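Local coordinates for fasciclin I (Drosophila melanogaster, PDB 1O70), which serves as a neural cell adhesion molecule of insects, represented here by its third and fourth FAS1 domains, at residues Leu45-Leu51 / His80-Leu86. Residues are numbered along the deposited sequence; the frame is centred on the assembly and turned at random.
Sequences LTEVTIL and HIIKDRL
Thr49 and Ile82 form an antiparallel hydrogen-bonded pair in the third FAS1 domain, the first of the two in this construct, where strand 81-82 is an end strand of a mixed sheet and strand 48-53 lies between it and strand 145-150. Two backbone bonds define the pair: Thr49 N to Ile82 O at 2.9 Å, and Ile82 N to Thr49 O at 2.7 Å. Leu51 N to His80 O, with an N-H...O angle of 167°, continues the pattern, and Ile50 with Ile81 makes the intervening non-hydrogen-bonded pair. After Ile82 the chain turns at Lys83, the centre of an inverse gamma turn whose Asp84 N also donates to Ile82 O.

The Thr49 side chain fastens the chain beyond this turn. Its CB lies against Asp84 O. CG2, anti to the backbone N, reaches Leu86 O; the side chain also touches His148 of strand 145-150. OG1 gives its proton to Asp84 O at 2.7 Å, approaching tilted 22° from the carbonyl plane, and accepts from Leu86 N at 2.8 Å, so one buried hydroxyl engages two backbone groups.

Beside Ile81 CG2, Val48 CG2 packs at 3.5 Å on the face carrying Ile50 and Ile81, both of which Phe27 of helix 21-33 touches. Beyond the paired residues, Glu47 and Arg85 form a salt bridge, carboxylate and guanidinium planes 46° apart; its hydrogen bond, Arg85 NE to Glu47 OE1 at 3.2 Å, is weak.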
loop_
_atom_site.group_PDB
_atom_site.type_symbol
_atom_site.label_atom_id
_atom_site.label_comp_id
_atom_site.label_asym_id
_atom_site.label_seq_id
_atom_site.Cartn_x
_atom_site.Cartn_y
_atom_site.Cartn_z
ATOM N N LEU A 45 24.529 -8.264 2.391
ATOM C CA LEU A 45 23.485 -8.978 3.120
ATOM C C LEU A 45 23.815 -10.457 3.263
ATOM O O LEU A 45 24.299 -11.094 2.324
ATOM C CB LEU A 45 22.133 -8.823 2.410
ATOM C CG LEU A 45 21.489 -7.432 2.422
ATOM C CD1 LEU A 45 20.354 -7.370 1.417
ATOM C CD2 LEU A 45 20.996 -7.117 3.824
ATOM N N THR A 46 23.557 -11.000 4.447
ATOM C CA THR A 46 23.813 -12.408 4.707
ATOM C C THR A 46 22.770 -13.243 3.963
ATOM O O THR A 46 23.054 -14.356 3.531
ATOM C CB THR A 46 23.744 -12.694 6.211
ATOM O OG1 THR A 46 22.462 -12.295 6.711
ATOM C CG2 THR A 46 24.827 -11.911 6.943
ATOM N N GLU A 47 21.568 -12.689 3.815
ATOM C CA GLU A 47 20.481 -13.346 3.097
ATOM C C GLU A 47 19.745 -12.267 2.303
ATOM O O GLU A 47 19.491 -11.175 2.819
ATOM C CB GLU A 47 19.511 -14.019 4.070
ATOM C CG GLU A 47 20.181 -14.895 5.115
ATOM C CD GLU A 47 19.188 -15.749 5.885
ATOM O OE1 GLU A 47 18.708 -16.760 5.325
ATOM O OE2 GLU A 47 18.879 -15.404 7.047
ATOM N N VAL A 48 19.406 -12.565 1.051
ATOM C CA VAL A 48 18.716 -11.594 0.209
ATOM C C VAL A 48 17.837 -12.239 -0.864
ATOM O O VAL A 48 18.226 -13.224 -1.489
ATOM C CB VAL A 48 19.741 -10.649 -0.482
ATOM C CG1 VAL A 48 20.729 -11.460 -1.313
ATOM C CG2 VAL A 48 19.015 -9.625 -1.354
ATOM N N THR A 49 16.644 -11.686 -1.057
ATOM C CA THR A 49 15.720 -12.178 -2.068
ATOM C C THR A 49 15.314 -10.985 -2.921
ATOM O O THR A 49 14.856 -9.957 -2.416
ATOM C CB THR A 49 14.467 -12.828 -1.446
ATOM O OG1 THR A 49 14.862 -13.989 -0.715
ATOM C CG2 THR A 49 13.479 -13.243 -2.527
ATOM N N ILE A 50 15.500 -11.137 -4.222
ATOM C CA ILE A 50 15.206 -10.083 -5.168
ATOM C C ILE A 50 13.943 -10.364 -5.965
ATOM O O ILE A 50 13.724 -11.489 -6.427
ATOM C CB ILE A 50 16.380 -9.923 -6.151
ATOM C CG1 ILE A 50 17.648 -9.581 -5.367
ATOM C CG2 ILE A 50 16.050 -8.869 -7.207
ATOM C CD1 ILE A 50 18.898 -9.451 -6.220
ATOM N N LEU A 51 13.104 -9.340 -6.108
ATOM C CA LEU A 51 11.886 -9.460 -6.900
ATOM C C LEU A 51 12.240 -8.697 -8.159
ATOM O O LEU A 51 12.206 -7.469 -8.172
ATOM C CB LEU A 51 10.689 -8.798 -6.203
ATOM C CG LEU A 51 10.283 -9.353 -4.827
ATOM C CD1 LEU A 51 8.931 -8.762 -4.428
ATOM C CD2 LEU A 51 10.174 -10.882 -4.872
ATOM N N HIS A 80 12.545 -3.661 -4.027
ATOM C CA HIS A 80 12.453 -4.954 -4.711
ATOM C C HIS A 80 13.466 -5.903 -4.081
ATOM O O HIS A 80 13.582 -7.052 -4.501
ATOM C CB HIS A 80 12.785 -4.832 -6.198
ATOM C CG HIS A 80 11.686 -4.253 -7.033
ATOM N ND1 HIS A 80 11.497 -2.896 -7.183
ATOM C CD2 HIS A 80 10.745 -4.850 -7.805
ATOM C CE1 HIS A 80 10.493 -2.682 -8.017
ATOM N NE2 HIS A 80 10.020 -3.851 -8.409
ATOM N N ILE A 81 14.196 -5.422 -3.071
ATOM C CA ILE A 81 15.224 -6.225 -2.405
ATOM C C ILE A 81 14.904 -6.585 -0.946
ATOM O O ILE A 81 15.080 -5.774 -0.028
ATOM C CB ILE A 81 16.597 -5.509 -2.434
ATOM C CG1 ILE A 81 16.955 -5.102 -3.864
ATOM C CG2 ILE A 81 17.670 -6.424 -1.893
ATOM C CD1 ILE A 81 18.153 -4.164 -3.935
ATOM N N ILE A 82 14.472 -7.825 -0.750
ATOM C CA ILE A 82 14.115 -8.349 0.562
ATOM C C ILE A 82 15.312 -8.820 1.390
ATOM O O ILE A 82 16.040 -9.730 0.995
ATOM C CB ILE A 82 13.142 -9.526 0.405
ATOM C CG1 ILE A 82 11.865 -9.039 -0.288
ATOM C CG2 ILE A 82 12.854 -10.142 1.762
ATOM C CD1 ILE A 82 11.060 -10.120 -0.921
ATOM N N LYS A 83 15.489 -8.214 2.559
ATOM C CA LYS A 83 16.592 -8.580 3.435
ATOM C C LYS A 83 16.307 -9.918 4.123
ATOM O O LYS A 83 16.195 -9.985 5.347
ATOM C CB LYS A 83 16.805 -7.473 4.476
ATOM C CG LYS A 83 17.247 -6.151 3.855
ATOM C CD LYS A 83 16.717 -4.941 4.604
ATOM C CE LYS A 83 17.302 -4.828 5.999
ATOM N NZ LYS A 83 16.676 -3.712 6.772
ATOM N N ASP A 84 16.202 -10.984 3.330
ATOM C CA ASP A 84 15.916 -12.314 3.859
ATOM C C ASP A 84 15.909 -13.383 2.755
ATOM O O ASP A 84 15.899 -13.062 1.569
ATOM C CB ASP A 84 14.568 -12.263 4.600
ATOM C CG ASP A 84 14.116 -13.620 5.121
ATOM O OD1 ASP A 84 14.965 -14.436 5.543
ATOM O OD2 ASP A 84 12.891 -13.855 5.134
ATOM N N ARG A 85 15.944 -14.650 3.154
ATOM C CA ARG A 85 15.928 -15.756 2.206
ATOM C C ARG A 85 14.476 -16.222 2.100
ATOM O O ARG A 85 13.987 -16.930 2.979
ATOM C CB ARG A 85 16.795 -16.893 2.729
ATOM C CG ARG A 85 16.767 -18.131 1.853
ATOM C CD ARG A 85 17.275 -19.340 2.625
ATOM N NE ARG A 85 18.620 -19.094 3.118
ATOM C CZ ARG A 85 19.686 -19.029 2.329
ATOM N NH1 ARG A 85 19.545 -19.201 1.019
ATOM N NH2 ARG A 85 20.888 -18.783 2.843
ATOM N N LEU A 86 13.788 -15.831 1.031
ATOM C CA LEU A 86 12.386 -16.192 0.880
ATOM C C LEU A 86 11.963 -16.888 -0.400
ATOM O O LEU A 86 11.958 -16.279 -1.472
ATOM C CB LEU A 86 11.507 -14.949 1.031
ATOM C CG LEU A 86 11.308 -14.314 2.401
ATOM C CD1 LEU A 86 10.342 -13.133 2.279
ATOM C CD2 LEU A 86 10.749 -15.351 3.361
#